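Local coordinates for protein putative glycosidase ph117-related (Bacteroides thetaiotaomicron, PDB 5A7V) that is a GH130 enzyme that binds mannose and probably cleaves beta-mannosidic bonds, at residues Glu139-Cys144 against Trp164-Pro169; Arg93-Ser98 against Arg105-Gly110; Lys356-Leu361 against Met372-Pro377; Pro79-His84 against Gly351-Lys356. One frame throughout, in Å; residues are numbered along the deposited sequence. Where two conformers were deposited one is given.

Interaction 1: Glu139-Cys144 against Trp164-Pro169; sequences EWPGGC and WNRHIP. With BMA (beta-D-mannopyranose), chain C; MAN (alpha-D-mannopyranose), chain D; SO4 (sulfate ion), chain I.
W164 N donates to G143 O at 3.1 Å, with 153° at the hydrogen. A second bond, from G142 N to W164 O, is weak: it is only 2.9 Å long but bent to 118°. The carbonyl oxygen of E139 closes the turn on its own side by accepting from G143 N. N165 OD1 accepts from I168 N within the carbonyl plane, and from H167 N well above that plane. The H167 bond makes an Asx turn and the I168 bond an Asx motif; together they fix the rotation of the amide. The amide nitrogen donates almost straight to a sulfate, N165 ND2 to SO4 O1 at 2.8 Å; K137 O is its partner within the protein. The sulfate probably comes from the crystallisation liquor. The peptide bond before P141 is cis, and the P141 ring crosses the chain of R166 at about a right angle, with P141 CG 3.8 Å from R166 CG. G142 carries no side chain, and its CA lies 3.6 Å from W164 CD1. W164 has CG anti to the backbone N (chi1 -179°), and its ring lies flat between two layers. R166 N sits over the centre of one face. C6 of the bound mannose, modelled as overlapping alpha and beta forms, sits over the other, with W164 CD2 to MAN C6 at 3.4 Å. W164 NE1 is held by G103 O. The arrangement is an aromatic platform in a sugar pocket, at the end of two paired strands in a blade of what is, for this family, a five-bladed beta-propeller.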
# COMPACT_ATOMS: atom_id res chain seq x y z
N GLU A 139 15.00 12.53 -3.40
CA GLU A 139 14.13 12.45 -2.21
C GLU A 139 13.98 13.78 -1.47
O GLU A 139 13.28 13.81 -0.47
CB GLU A 139 14.75 11.43 -1.21
CG GLU A 139 14.66 9.99 -1.75
CD GLU A 139 15.29 8.97 -0.84
OE1 GLU A 139 15.82 9.34 0.23
OE2 GLU A 139 15.21 7.77 -1.22
N TRP A 140 14.67 14.83 -1.89
CA TRP A 140 14.57 16.12 -1.21
C TRP A 140 13.81 17.11 -2.12
O TRP A 140 14.16 17.24 -3.30
CB TRP A 140 15.95 16.68 -0.84
CG TRP A 140 15.83 17.82 0.16
CD1 TRP A 140 16.10 19.13 -0.09
CD2 TRP A 140 15.27 17.79 1.50
NE1 TRP A 140 15.79 19.91 0.99
CE2 TRP A 140 15.28 19.10 1.97
CE3 TRP A 140 14.91 16.81 2.38
CZ2 TRP A 140 14.84 19.42 3.24
CZ3 TRP A 140 14.30 17.15 3.56
CH2 TRP A 140 14.36 18.41 4.01
N PRO A 141 12.79 17.80 -1.61
CA PRO A 141 12.34 17.86 -0.22
C PRO A 141 11.15 17.01 0.18
O PRO A 141 10.70 17.06 1.34
CB PRO A 141 11.94 19.31 -0.08
CG PRO A 141 11.34 19.60 -1.42
CD PRO A 141 12.17 18.85 -2.42
N GLY A 142 10.62 16.23 -0.74
CA GLY A 142 9.38 15.52 -0.48
C GLY A 142 9.51 14.29 0.40
O GLY A 142 8.58 13.86 1.07
N GLY A 143 10.70 13.68 0.40
CA GLY A 143 10.97 12.52 1.27
C GLY A 143 10.55 11.19 0.69
O GLY A 143 10.65 10.96 -0.52
N CYS A 144 10.13 10.31 1.60
CA CYS A 144 10.00 8.87 1.35
C CYS A 144 8.58 8.50 1.73
O CYS A 144 8.18 8.60 2.89
CB CYS A 144 11.02 8.09 2.19
SG CYS A 144 12.70 8.74 2.04
N TRP A 164 10.27 11.33 -3.54
CA TRP A 164 9.62 12.53 -4.03
C TRP A 164 10.53 13.75 -3.85
O TRP A 164 10.88 14.14 -2.71
CB TRP A 164 8.26 12.73 -3.35
CG TRP A 164 7.42 13.91 -3.75
CD1 TRP A 164 6.77 14.73 -2.88
CD2 TRP A 164 7.10 14.38 -5.07
NE1 TRP A 164 6.02 15.65 -3.56
CE2 TRP A 164 6.19 15.47 -4.91
CE3 TRP A 164 7.44 13.98 -6.36
CZ2 TRP A 164 5.64 16.16 -5.99
CZ3 TRP A 164 6.86 14.66 -7.45
CH2 TRP A 164 5.96 15.74 -7.26
N ASN A 165 10.86 14.38 -4.97
CA ASN A 165 11.70 15.59 -5.01
C ASN A 165 10.98 16.82 -5.57
O ASN A 165 11.61 17.78 -5.99
CB ASN A 165 12.98 15.33 -5.81
CG ASN A 165 12.71 15.05 -7.27
OD1 ASN A 165 11.55 15.01 -7.72
ND2 ASN A 165 13.77 14.84 -8.03
N ARG A 166 9.64 16.77 -5.58
CA ARG A 166 8.76 17.82 -6.13
C ARG A 166 8.82 17.92 -7.65
O ARG A 166 8.17 18.81 -8.22
CB ARG A 166 9.01 19.15 -5.47
CG ARG A 166 8.57 19.17 -4.02
CD ARG A 166 7.09 19.19 -3.86
NE ARG A 166 6.55 20.52 -4.03
CZ ARG A 166 6.63 21.48 -3.10
NH1 ARG A 166 7.27 21.28 -1.91
NH2 ARG A 166 6.09 22.66 -3.35
N HIS A 167 9.55 17.00 -8.32
CA HIS A 167 9.57 16.94 -9.78
C HIS A 167 8.95 15.66 -10.30
O HIS A 167 7.93 15.70 -10.98
CB HIS A 167 10.98 17.17 -10.37
CG HIS A 167 10.98 17.23 -11.87
ND1 HIS A 167 12.03 16.81 -12.65
CD2 HIS A 167 10.01 17.60 -12.75
CE1 HIS A 167 11.72 16.91 -13.93
NE2 HIS A 167 10.49 17.40 -14.01
N ILE A 168 9.53 14.52 -9.96
CA ILE A 168 9.10 13.22 -10.46
C ILE A 168 9.03 12.24 -9.27
O ILE A 168 10.01 12.11 -8.54
CB ILE A 168 10.08 12.67 -11.53
CG1 ILE A 168 10.13 13.61 -12.74
CG2 ILE A 168 9.67 11.28 -11.96
CD1 ILE A 168 11.21 13.30 -13.77
N PRO A 169 7.89 11.56 -9.05
CA PRO A 169 7.83 10.49 -8.05
C PRO A 169 8.42 9.23 -8.64
O PRO A 169 8.11 8.86 -9.77
CB PRO A 169 6.33 10.30 -7.80
CG PRO A 169 5.65 10.82 -9.01
CD PRO A 169 6.59 11.74 -9.74
C1 BMA C . 0.41 12.77 -5.05
C2 BMA C . 0.05 12.06 -3.74
C3 BMA C . 0.93 12.60 -2.64
C4 BMA C . 2.39 12.47 -3.03
C5 BMA C . 2.64 12.99 -4.45
C6 BMA C . 4.06 12.73 -4.93
O1 BMA C . -0.38 12.41 -6.18
O2 BMA C . 0.28 10.65 -3.85
O3 BMA C . 0.68 11.95 -1.34
O4 BMA C . 3.15 13.24 -2.08
O5 BMA C . 1.74 12.41 -5.43
O6 BMA C . 4.40 11.34 -4.93
C1 MAN D . 0.57 12.79 -5.13
C2 MAN D . 0.05 11.92 -4.06
C3 MAN D . 0.78 12.38 -2.82
C4 MAN D . 2.30 12.42 -2.95
C5 MAN D . 2.73 13.09 -4.24
C6 MAN D . 4.14 12.73 -4.65
O1 MAN D . 0.15 14.10 -5.13
O2 MAN D . 0.39 10.55 -4.24
O3 MAN D . 0.50 11.57 -1.67
O4 MAN D . 2.87 13.14 -1.85
O5 MAN D . 1.92 12.71 -5.33
O6 MAN D . 4.33 11.33 -4.83
S SO4 I . 14.62 14.92 -11.61
O1 SO4 I . 13.51 14.36 -10.82
O2 SO4 I . 15.85 15.02 -10.77
O3 SO4 I . 14.21 16.26 -12.12
O4 SO4 I . 14.98 14.03 -12.74

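Interaction 2: Arg93-Ser98 against Arg105-Gly110; sequences RAEDKS and RTSRLG. With MAN (alpha-D-mannopyranose), chain D; BMA (beta-D-mannopyranose), chain C.
The guanidinium of R108 takes D96 OD2 at its edge, almost exactly in plane, while T106 CG2 lies over the centre of one face. That salt bridge, R108 NH1 to D96 OD2, is 2.9 Å long and nearly straight, but it meets the carboxylate from above its plane. The guanidinium of R93 meets its partners at its edge. R93 NE donates to S107 OG at 2.9 Å, with the hydroxyl tilted from the plane. Its NH1 and NH2 reach O3 and O4 of a bound mannose, modelled in alpha and beta forms, with R93 NH2 to MAN O4 at 2.9 Å. D146 forms a salt bridge with R93 NH1, and a second mannose also touches R93. The chain of R93 is extended from CG to NE, with chi1 -179°, which carries the group out to the sugar. E95 OE2 forms a salt bridge with R93 NH2, its hydrogen bond weak, while E95 OE1 takes R105 NH1 at 2.8 Å. D75 also pairs with R105, so the arginines and acids form one buried network. D96 OD1 is gripped by three donors: S98 N, S98 OG and T106 N, the last at 3.2 Å. The S98 N bond makes an Asx turn. A water joins D96 OD2, T106 OG1 and R108 NH2; P141 O is a further partner of T106 OG1. Between the strands, A94 and R108 exchange backbone bonds as a hydrogen-bonded pair. This is an antiparallel beta hairpin of a propeller blade, and its R93 contributes a sugar-binding arginine.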
# COMPACT_ATOMS: atom_id res chain seq x y z
N ARG A 93 3.62 6.41 7.07
CA ARG A 93 3.99 7.67 6.42
C ARG A 93 3.60 8.83 7.34
O ARG A 93 2.43 8.98 7.63
CB ARG A 93 3.28 7.78 5.07
CG ARG A 93 3.63 9.04 4.31
CD ARG A 93 2.87 9.20 3.00
NE ARG A 93 3.14 10.45 2.36
CZ ARG A 93 2.61 10.84 1.20
NH1 ARG A 93 1.91 10.00 0.43
NH2 ARG A 93 2.76 12.10 0.81
N ALA A 94 4.54 9.69 7.67
CA ALA A 94 4.32 10.82 8.54
C ALA A 94 4.75 12.08 7.84
O ALA A 94 5.81 12.15 7.20
CB ALA A 94 5.12 10.68 9.81
N GLU A 95 3.89 13.11 7.91
CA GLU A 95 4.16 14.41 7.32
C GLU A 95 4.26 15.50 8.37
O GLU A 95 3.48 15.52 9.35
CB GLU A 95 3.09 14.80 6.29
CG GLU A 95 3.19 13.98 5.01
CD GLU A 95 2.11 14.36 4.00
OE1 GLU A 95 0.98 14.78 4.43
OE2 GLU A 95 2.40 14.21 2.77
N ASP A 96 5.25 16.39 8.14
CA ASP A 96 5.48 17.60 8.95
C ASP A 96 4.65 18.77 8.40
O ASP A 96 3.79 18.57 7.52
CB ASP A 96 7.00 17.87 9.01
CG ASP A 96 7.61 18.25 7.68
OD1 ASP A 96 6.90 18.54 6.69
OD2 ASP A 96 8.87 18.31 7.63
N LYS A 97 4.91 19.97 8.92
CA LYS A 97 4.16 21.18 8.53
C LYS A 97 4.99 22.11 7.62
O LYS A 97 4.79 23.35 7.60
CB LYS A 97 3.63 21.91 9.77
CG LYS A 97 2.56 21.10 10.50
CD LYS A 97 2.01 21.80 11.72
CE LYS A 97 0.96 20.94 12.42
NZ LYS A 97 0.26 21.67 13.51
N SER A 98 5.85 21.48 6.79
CA SER A 98 6.75 22.25 5.94
C SER A 98 6.13 22.77 4.65
O SER A 98 6.77 23.53 3.89
CB SER A 98 8.02 21.43 5.63
OG SER A 98 7.70 20.27 4.83
N ARG A 105 4.61 18.58 1.71
CA ARG A 105 5.29 18.41 2.99
C ARG A 105 6.52 17.52 2.78
O ARG A 105 6.86 17.17 1.64
CB ARG A 105 4.33 17.77 4.02
CG ARG A 105 3.01 18.51 4.23
CD ARG A 105 1.90 18.08 3.27
NE ARG A 105 0.66 18.75 3.64
CZ ARG A 105 -0.13 18.38 4.62
NH1 ARG A 105 0.05 17.24 5.30
NH2 ARG A 105 -1.17 19.17 4.96
N THR A 106 7.18 17.15 3.86
CA THR A 106 8.23 16.10 3.78
C THR A 106 7.69 14.86 4.50
O THR A 106 7.24 14.94 5.68
CB THR A 106 9.55 16.57 4.45
OG1 THR A 106 10.05 17.74 3.81
CG2 THR A 106 10.60 15.46 4.35
N SER A 107 7.74 13.72 3.81
CA SER A 107 7.33 12.44 4.36
C SER A 107 8.55 11.68 4.91
O SER A 107 9.61 11.58 4.27
CB SER A 107 6.67 11.59 3.25
OG SER A 107 5.39 12.15 2.89
N ARG A 108 8.35 11.13 6.09
CA ARG A 108 9.34 10.30 6.79
C ARG A 108 8.56 9.15 7.42
O ARG A 108 7.37 9.28 7.73
CB ARG A 108 10.05 11.12 7.88
CG ARG A 108 10.78 12.34 7.34
CD ARG A 108 11.46 13.18 8.42
NE ARG A 108 12.11 14.37 7.89
CZ ARG A 108 11.56 15.60 7.79
NH1 ARG A 108 10.25 15.76 8.03
NH2 ARG A 108 12.27 16.62 7.37
N LEU A 109 9.21 7.99 7.63
CA LEU A 109 8.51 6.83 8.13
C LEU A 109 8.68 6.63 9.63
O LEU A 109 9.82 6.52 10.13
CB LEU A 109 8.95 5.57 7.39
CG LEU A 109 8.86 5.64 5.87
CD1 LEU A 109 9.20 4.25 5.29
CD2 LEU A 109 7.53 6.17 5.34
N GLY A 110 7.57 6.57 10.34
CA GLY A 110 7.54 6.21 11.75
C GLY A 110 7.56 4.70 11.93
O GLY A 110 7.29 3.96 10.98
C1 MAN D . 0.57 12.79 -5.13
C2 MAN D . 0.05 11.92 -4.06
C3 MAN D . 0.78 12.38 -2.82
C4 MAN D . 2.30 12.42 -2.95
C5 MAN D . 2.73 13.09 -4.24
C6 MAN D . 4.14 12.73 -4.65
O1 MAN D . 0.15 14.10 -5.13
O2 MAN D . 0.39 10.55 -4.24
O3 MAN D . 0.50 11.57 -1.67
O4 MAN D . 2.87 13.14 -1.85
O5 MAN D . 1.92 12.71 -5.33
O6 MAN D . 4.33 11.33 -4.83
C1 BMA C . 0.41 12.77 -5.05
C2 BMA C . 0.05 12.06 -3.74
C3 BMA C . 0.93 12.60 -2.64
C4 BMA C . 2.39 12.47 -3.03
C5 BMA C . 2.64 12.99 -4.45
C6 BMA C . 4.06 12.73 -4.93
O1 BMA C . -0.38 12.41 -6.18
O2 BMA C . 0.28 10.65 -3.85
O3 BMA C . 0.68 11.95 -1.34
O4 BMA C . 3.15 13.24 -2.08
O5 BMA C . 1.74 12.41 -5.43
O6 BMA C . 4.40 11.34 -4.93
O HOH W 1 3.90 15.85 1.10
O HOH W 2 10.97 19.04 6.26
O HOH W 3 8.87 20.17 2.40

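Interaction 3: Lys356-Leu361 against Met372-Pro377; sequences KDKWYL and MAIYNP
Y360 lays its ring alongside I374 and M372, all three pointing the same way. I374 and M372 cup the CD2/CE2 side of the ring. I374 CG1 rests off-centre over the ring, in a CH-pi contact 4.3 Å from the Y360 centroid. I374 CD1 sits 3.7 Å from Y360 CE2. The methyl CE of M372 meets the same side of the ring further back, 3.7 Å from Y360 CD2. M372 is folded back on itself, bent at chi2 (79°) and chi3 (50°), and this curl brings the methyl to the ring. On the face with W359 and Y375 the fit is different. The two rings lie almost parallel, 7° apart, but they meet rim to rim, with W359 CD1 3.6 Å from Y375 CD2. P377 CG adds a small bump against the same W359 CD1. At the open end of the hairpin, K358 lays its chain across the amide of N376, with K358 CE 3.6 Å from N376 ND2. The lysine then bends, and its NZ bonds to K356 O. N376 OD1 bonds to K378 N, and a water links it to D357 O. Between the strands, W359 pairs with Y375 and L361 with A373 by two backbone bonds each, one in each direction, and Y360 with I374 forms the non-hydrogen-bonded pair between them. Strand 358-365 is the middle of three here. Strand 347-355 lies on its other side, bonding V353 to Y360. The ring of F39 meets W359 edge-to-face, F42 touches L361 and A373, and E43 bonds to the backbone of I374.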
# COMPACT_ATOMS: atom_id res chain seq x y z
N LYS A 356 -1.48 -14.65 14.32
CA LYS A 356 -2.51 -15.32 15.13
C LYS A 356 -3.62 -15.96 14.27
O LYS A 356 -4.80 -15.96 14.63
CB LYS A 356 -3.08 -14.35 16.18
CG LYS A 356 -2.01 -13.85 17.12
CD LYS A 356 -2.61 -12.97 18.21
CE LYS A 356 -1.56 -12.61 19.25
NZ LYS A 356 -2.11 -11.74 20.35
N ASP A 357 -3.22 -16.49 13.11
CA ASP A 357 -4.13 -17.15 12.15
C ASP A 357 -5.20 -16.24 11.55
O ASP A 357 -6.19 -16.76 11.03
CB ASP A 357 -4.72 -18.44 12.75
CG ASP A 357 -3.68 -19.50 13.04
OD1 ASP A 357 -2.52 -19.43 12.63
OD2 ASP A 357 -4.08 -20.48 13.66
N LYS A 358 -4.93 -14.94 11.57
CA LYS A 358 -5.86 -13.97 10.97
C LYS A 358 -5.09 -13.02 10.08
O LYS A 358 -3.86 -12.87 10.18
CB LYS A 358 -6.62 -13.20 12.07
CG LYS A 358 -7.41 -14.11 13.00
CD LYS A 358 -8.10 -13.39 14.14
CE LYS A 358 -8.37 -14.35 15.26
NZ LYS A 358 -7.09 -14.70 16.02
N TRP A 359 -5.80 -12.30 9.22
CA TRP A 359 -5.22 -11.31 8.37
C TRP A 359 -5.51 -9.91 8.87
O TRP A 359 -6.68 -9.46 8.88
CB TRP A 359 -5.71 -11.45 6.94
CG TRP A 359 -5.13 -12.65 6.18
CD1 TRP A 359 -5.73 -13.85 5.90
CD2 TRP A 359 -3.81 -12.70 5.60
NE1 TRP A 359 -4.86 -14.63 5.16
CE2 TRP A 359 -3.69 -13.94 4.95
CE3 TRP A 359 -2.75 -11.78 5.50
CZ2 TRP A 359 -2.55 -14.29 4.21
CZ3 TRP A 359 -1.61 -12.14 4.81
CH2 TRP A 359 -1.51 -13.39 4.18
N TYR A 360 -4.47 -9.18 9.26
CA TYR A 360 -4.55 -7.80 9.74
C TYR A 360 -4.21 -6.86 8.60
O TYR A 360 -3.14 -6.95 8.02
CB TYR A 360 -3.58 -7.59 10.91
CG TYR A 360 -3.97 -8.32 12.17
CD1 TYR A 360 -3.82 -9.69 12.30
CD2 TYR A 360 -4.45 -7.64 13.29
CE1 TYR A 360 -4.21 -10.35 13.47
CE2 TYR A 360 -4.79 -8.30 14.45
CZ TYR A 360 -4.68 -9.66 14.54
OH TYR A 360 -5.04 -10.32 15.73
N LEU A 361 -5.16 -5.99 8.24
CA LEU A 361 -5.04 -5.02 7.14
C LEU A 361 -4.79 -3.64 7.70
O LEU A 361 -5.52 -3.23 8.62
CB LEU A 361 -6.36 -5.04 6.37
CG LEU A 361 -6.45 -4.15 5.13
CD1 LEU A 361 -5.54 -4.60 4.02
CD2 LEU A 361 -7.89 -4.14 4.66
N MET A 372 -6.96 0.11 10.85
CA MET A 372 -6.78 -1.32 10.69
C MET A 372 -8.12 -2.05 10.65
O MET A 372 -9.15 -1.54 11.15
CB MET A 372 -5.80 -1.85 11.72
CG MET A 372 -6.24 -1.81 13.11
SD MET A 372 -7.35 -3.12 13.62
CE MET A 372 -6.56 -4.57 13.10
N ALA A 373 -8.09 -3.26 10.11
CA ALA A 373 -9.27 -4.15 10.13
C ALA A 373 -8.78 -5.61 10.03
O ALA A 373 -7.64 -5.85 9.57
CB ALA A 373 -10.22 -3.80 8.98
N ILE A 374 -9.60 -6.56 10.48
CA ILE A 374 -9.19 -7.97 10.60
C ILE A 374 -10.12 -8.86 9.78
O ILE A 374 -11.35 -8.82 9.96
CB ILE A 374 -9.17 -8.46 12.06
CG1 ILE A 374 -8.33 -7.56 12.96
CG2 ILE A 374 -8.68 -9.92 12.13
CD1 ILE A 374 -8.42 -7.88 14.44
N TYR A 375 -9.54 -9.71 8.92
CA TYR A 375 -10.23 -10.81 8.26
C TYR A 375 -9.84 -12.08 9.01
O TYR A 375 -8.65 -12.47 9.01
CB TYR A 375 -9.86 -10.89 6.78
CG TYR A 375 -10.16 -12.20 6.10
CD1 TYR A 375 -11.39 -12.82 6.23
CD2 TYR A 375 -9.18 -12.83 5.30
CE1 TYR A 375 -11.65 -14.02 5.58
CE2 TYR A 375 -9.44 -14.01 4.67
CZ TYR A 375 -10.64 -14.64 4.81
OH TYR A 375 -10.87 -15.79 4.13
N ASN A 376 -10.79 -12.73 9.65
CA ASN A 376 -10.57 -13.98 10.35
C ASN A 376 -11.13 -15.12 9.48
O ASN A 376 -12.35 -15.31 9.41
CB ASN A 376 -11.25 -13.99 11.72
CG ASN A 376 -11.00 -15.27 12.48
OD1 ASN A 376 -10.41 -16.21 11.94
ND2 ASN A 376 -11.45 -15.31 13.72
N PRO A 377 -10.27 -15.91 8.81
CA PRO A 377 -10.80 -17.00 7.96
C PRO A 377 -11.73 -17.99 8.71
O PRO A 377 -12.60 -18.58 8.11
CB PRO A 377 -9.52 -17.69 7.46
CG PRO A 377 -8.47 -16.63 7.51
CD PRO A 377 -8.78 -15.82 8.74
O HOH W 4 -8.24 -17.75 12.60

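Interaction 4: Pro79-His84 against Gly351-Lys356; sequences PAATLH and GMVYYK
L83 and Y355 both carry CG anti to the backbone N, at chi1 177° and -175°. This swings the leucine and the ring toward each other, and they cross at about a right angle. L83 CD1 ends 3.8 Å from Y355 CD1, at an oblique approach to the ring. V353, with CG1 likewise anti to its N, spreads its two methyls over two neighbours. V353 CG2 meets A81 CB at 3.7 Å and also touches the backbone of T82. V353 CG1 meets L83 CB at 4.1 Å. G351 has no side chain, and its CA lets A81 in close, with A81 CB 4.0 Å from G351 CA. No direct hydrogen bond crosses here. The strand segments run nearly parallel, 16° apart, without pairing as one sheet. Each belongs to its own sheet and lies at its edge: strand 75-84 pairs with 87-95, and 347-355 with 358-365. In the five-bladed propeller expected for this family, these are the first and last blades along the chain, so the contact is where the ring of blades closes. A water bridges the gap between the backbones: M352 N donates to it at 2.9 Å, and it lies 2.7 Å from A81 O. The phenol end of Y355 goes elsewhere: its OH has two carbonyl partners, S115 O and G86 O, the first the stronger. The ring also lies on I88 of the neighbouring strand 87-95. Y362 of strand 358-365 packs against P79 and A81, and V90 of strand 87-95 touches the same two residues. On the far side of strand 75-84, A80 and T82 lie against I149.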
# COMPACT_ATOMS: atom_id res chain seq x y z
N PRO A 79 0.51 3.15 5.38
CA PRO A 79 1.50 2.38 6.16
C PRO A 79 1.93 1.08 5.50
O PRO A 79 1.16 0.43 4.78
CB PRO A 79 0.70 2.04 7.42
CG PRO A 79 -0.68 1.81 6.90
CD PRO A 79 -0.85 2.80 5.80
N ALA A 80 3.17 0.67 5.78
CA ALA A 80 3.61 -0.72 5.56
C ALA A 80 3.36 -1.49 6.84
O ALA A 80 3.33 -0.91 7.93
CB ALA A 80 5.09 -0.76 5.24
N ALA A 81 3.27 -2.82 6.73
CA ALA A 81 3.11 -3.67 7.88
C ALA A 81 3.82 -4.97 7.64
O ALA A 81 3.80 -5.50 6.53
CB ALA A 81 1.66 -3.89 8.25
N THR A 82 4.42 -5.50 8.69
CA THR A 82 5.12 -6.79 8.61
C THR A 82 5.13 -7.47 9.97
O THR A 82 4.67 -6.93 10.96
CB THR A 82 6.51 -6.62 7.95
OG1 THR A 82 7.06 -7.88 7.50
CG2 THR A 82 7.49 -5.93 8.87
N LEU A 83 5.76 -8.66 10.00
CA LEU A 83 5.99 -9.45 11.21
C LEU A 83 7.48 -9.39 11.53
O LEU A 83 8.31 -9.63 10.65
CB LEU A 83 5.57 -10.88 10.95
CG LEU A 83 5.78 -11.90 12.04
CD1 LEU A 83 4.88 -11.60 13.22
CD2 LEU A 83 5.58 -13.31 11.51
N HIS A 84 7.78 -9.10 12.80
CA HIS A 84 9.18 -9.14 13.26
C HIS A 84 9.22 -9.51 14.73
O HIS A 84 8.54 -8.92 15.56
CB HIS A 84 9.84 -7.76 13.07
CG HIS A 84 11.29 -7.70 13.46
ND1 HIS A 84 12.26 -8.46 12.85
CD2 HIS A 84 11.92 -6.95 14.39
CE1 HIS A 84 13.43 -8.20 13.43
NE2 HIS A 84 13.26 -7.27 14.35
N GLY A 351 -0.77 -2.41 3.90
CA GLY A 351 -0.06 -3.40 4.71
C GLY A 351 -0.96 -4.56 5.09
O GLY A 351 -2.17 -4.34 5.32
N MET A 352 -0.40 -5.77 5.16
CA MET A 352 -1.16 -6.91 5.62
C MET A 352 -0.22 -7.81 6.41
O MET A 352 0.92 -8.04 5.96
CB MET A 352 -1.73 -7.75 4.48
CG MET A 352 -2.85 -7.14 3.75
SD MET A 352 -3.39 -8.15 2.34
CE MET A 352 -4.31 -9.52 3.04
N VAL A 353 -0.71 -8.35 7.50
CA VAL A 353 0.11 -9.32 8.29
C VAL A 353 -0.77 -10.52 8.59
O VAL A 353 -1.89 -10.37 9.07
CB VAL A 353 0.68 -8.74 9.60
CG1 VAL A 353 1.77 -9.66 10.15
CG2 VAL A 353 1.26 -7.35 9.41
N TYR A 354 -0.25 -11.73 8.33
CA TYR A 354 -0.87 -12.97 8.75
C TYR A 354 -0.32 -13.25 10.14
O TYR A 354 0.89 -13.51 10.28
CB TYR A 354 -0.56 -14.11 7.76
CG TYR A 354 -1.31 -15.38 8.09
CD1 TYR A 354 -2.70 -15.41 8.13
CD2 TYR A 354 -0.64 -16.57 8.35
CE1 TYR A 354 -3.39 -16.57 8.43
CE2 TYR A 354 -1.31 -17.74 8.66
CZ TYR A 354 -2.70 -17.75 8.71
OH TYR A 354 -3.33 -18.90 9.04
N TYR A 355 -1.17 -13.16 11.14
CA TYR A 355 -0.75 -13.14 12.54
C TYR A 355 -1.83 -13.76 13.39
O TYR A 355 -3.01 -13.44 13.18
CB TYR A 355 -0.50 -11.70 12.96
CG TYR A 355 0.06 -11.47 14.36
CD1 TYR A 355 1.33 -11.86 14.68
CD2 TYR A 355 -0.66 -10.77 15.32
CE1 TYR A 355 1.88 -11.61 15.93
CE2 TYR A 355 -0.11 -10.47 16.55
CZ TYR A 355 1.16 -10.91 16.87
OH TYR A 355 1.69 -10.62 18.09
N LYS A 356 -1.48 -14.65 14.32
CA LYS A 356 -2.51 -15.32 15.13
C LYS A 356 -3.62 -15.96 14.27
O LYS A 356 -4.80 -15.96 14.63
CB LYS A 356 -3.08 -14.35 16.18
CG LYS A 356 -2.01 -13.85 17.12
CD LYS A 356 -2.61 -12.97 18.21
CE LYS A 356 -1.56 -12.61 19.25
NZ LYS A 356 -2.11 -11.74 20.35
O HOH W 5 2.36 -5.85 4.25

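In the fold
Interactions 1 and 2 lie side by side and touch, since P141 O meets T106 OG1 and G142 O meets S107 N. Both reach the bound mannose: W164 covers it with a ring and R93 grips its hydroxyls. Interaction 2 is buried and rich in charge; interaction 1 is only partly buried and leans on backbone bonds. Interactions 3 and 4 share K356 and the sheet of strands 347-355 and 358-365. Interaction 3 is a regular hairpin, partly at the surface, while interaction 4 is a buried, mostly apolar joint between blades. Through strand 75-84, interaction 4 also reaches the sheet of interaction 2. Interactions 1 and 3 are about 33 Å apart between centres.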